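Local coordinates for At5g01750 protein (Arabidopsis thaliana, PDB 1ZXU) that is of unknown function but belongs to the LOR family and might be related to phospholipid scramblases and tubby-like membrane-tethered transcription factors, at residues V189-N194 and A198-L203. Numbering follows the deposited sequence.
Sequences VTVYPN and AFIASL
Ile200 meets Val189 and Val191 in a purely apolar contact between the final strand of the barrel, 187-191, and the helix 197-211 that follows it. The gamma methyl of the isoleucine does most of the touching: CG2 of Ile200 lies 4.0 Å from CG1 of Val189 and 4.0 Å from CG2 of Val191. The two valines stand two residues apart in the strand and therefore face the same side, toward the helix. They offer different branches: Val189 its CG1, set opposite the backbone N (chi1 176°), Val191 the branch beside the N. Val191 and Ile200 run past each other in opposite directions, which also brings Val191 CG2 to 4.0 Å from Ile200 CB. Beta-branched residues suit both sides: each carries a methyl one bond beyond CB, and two such short branches meeting suffice where the CA atoms of Val191 and Ile200 are 7.3 Å apart.

No hydrogen bond joins the two segments. Within the helix, Ser202 OG donates to Phe199 O over 2.7 Å, in the carbonyl plane and on a lone pair, and the same oxygen accepts from Leu203 N. The buried serine hydroxyl is also hydrogen-bonded to Tyr117 OH, whose ring meets that of Phe199 edge-to-face. On the other side of the strand, Thr190 OG1 is hydrogen-bonded to Asp39 OD1.

The buried contact thus rests on methyl packing, and it seats the C-terminal helix inside the closed antiparallel barrel, consistent with the central helix of the tubby C-terminal domain, to whose clan the LOR family is assigned.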
# COMPACT_ATOMS: atom_id res chain seq x y z
N VAL A 189 9.51 -5.83 -1.30
CA VAL A 189 8.80 -5.31 -2.46
C VAL A 189 9.68 -4.17 -3.02
O VAL A 189 9.96 -3.22 -2.34
CB VAL A 189 7.42 -4.74 -2.10
CG1 VAL A 189 6.75 -4.10 -3.33
CG2 VAL A 189 6.49 -5.83 -1.61
N THR A 190 10.09 -4.30 -4.28
CA THR A 190 10.80 -3.19 -4.98
C THR A 190 9.81 -2.20 -5.50
O THR A 190 8.88 -2.56 -6.25
CB THR A 190 11.65 -3.71 -6.14
OG1 THR A 190 12.59 -4.68 -5.64
CG2 THR A 190 12.38 -2.52 -6.83
N VAL A 191 9.96 -0.94 -5.09
CA VAL A 191 9.17 0.15 -5.68
C VAL A 191 10.08 0.86 -6.69
O VAL A 191 11.21 1.30 -6.35
CB VAL A 191 8.81 1.16 -4.58
CG1 VAL A 191 8.10 2.38 -5.15
CG2 VAL A 191 8.00 0.42 -3.49
N TYR A 192 9.61 0.97 -7.91
CA TYR A 192 10.52 1.50 -8.94
C TYR A 192 10.63 3.02 -8.85
O TYR A 192 9.83 3.69 -8.19
CB TYR A 192 10.06 0.98 -10.32
CG TYR A 192 10.41 -0.51 -10.39
CD1 TYR A 192 11.77 -0.91 -10.58
CD2 TYR A 192 9.45 -1.49 -10.21
CE1 TYR A 192 12.11 -2.24 -10.63
CE2 TYR A 192 9.81 -2.88 -10.28
CZ TYR A 192 11.14 -3.22 -10.48
OH TYR A 192 11.47 -4.54 -10.52
N PRO A 193 11.62 3.61 -9.55
CA PRO A 193 11.82 5.04 -9.41
C PRO A 193 10.60 5.86 -9.75
O PRO A 193 9.85 5.59 -10.71
CB PRO A 193 12.98 5.31 -10.41
CG PRO A 193 13.73 4.03 -10.45
CD PRO A 193 12.60 3.01 -10.47
N ASN A 194 10.35 6.90 -8.93
CA ASN A 194 9.24 7.84 -9.11
C ASN A 194 7.83 7.29 -8.90
O ASN A 194 6.85 7.90 -9.26
CB ASN A 194 9.34 8.56 -10.50
CG ASN A 194 10.64 9.30 -10.66
OD1 ASN A 194 11.37 9.09 -11.63
ND2 ASN A 194 10.95 10.14 -9.70
N ALA A 198 4.30 5.30 -0.63
CA ALA A 198 3.21 5.22 0.38
C ALA A 198 2.03 4.51 -0.26
O ALA A 198 1.37 3.66 0.33
CB ALA A 198 2.80 6.58 0.90
N PHE A 199 1.80 4.83 -1.52
CA PHE A 199 0.74 4.11 -2.25
C PHE A 199 1.05 2.59 -2.28
O PHE A 199 0.22 1.76 -1.91
CB PHE A 199 0.71 4.69 -3.67
CG PHE A 199 -0.15 3.89 -4.62
CD1 PHE A 199 -1.50 3.59 -4.31
CD2 PHE A 199 0.41 3.37 -5.80
CE1 PHE A 199 -2.30 2.84 -5.17
CE2 PHE A 199 -0.38 2.67 -6.68
CZ PHE A 199 -1.73 2.35 -6.38
N ILE A 200 2.26 2.21 -2.68
CA ILE A 200 2.59 0.79 -2.69
C ILE A 200 2.50 0.12 -1.28
O ILE A 200 1.96 -0.99 -1.14
CB ILE A 200 3.96 0.55 -3.32
CG1 ILE A 200 4.00 1.17 -4.74
CG2 ILE A 200 4.24 -0.98 -3.25
CD1 ILE A 200 2.97 0.58 -5.72
N ALA A 201 2.93 0.84 -0.25
CA ALA A 201 2.87 0.32 1.12
C ALA A 201 1.40 0.11 1.46
O ALA A 201 1.08 -0.90 2.06
CB ALA A 201 3.46 1.35 2.11
N SER A 202 0.49 1.00 1.03
CA SER A 202 -0.90 0.72 1.36
C SER A 202 -1.45 -0.55 0.70
O SER A 202 -2.29 -1.28 1.27
CB SER A 202 -1.79 1.94 1.02
OG SER A 202 -2.01 1.99 -0.38
N LEU A 203 -0.96 -0.85 -0.52
CA LEU A 203 -1.36 -2.06 -1.20
C LEU A 203 -0.86 -3.30 -0.46
O LEU A 203 -1.53 -4.31 -0.42
CB LEU A 203 -0.90 -2.04 -2.68
CG LEU A 203 -1.54 -0.92 -3.50
CD1 LEU A 203 -1.03 -1.05 -4.99
CD2 LEU A 203 -3.06 -1.04 -3.54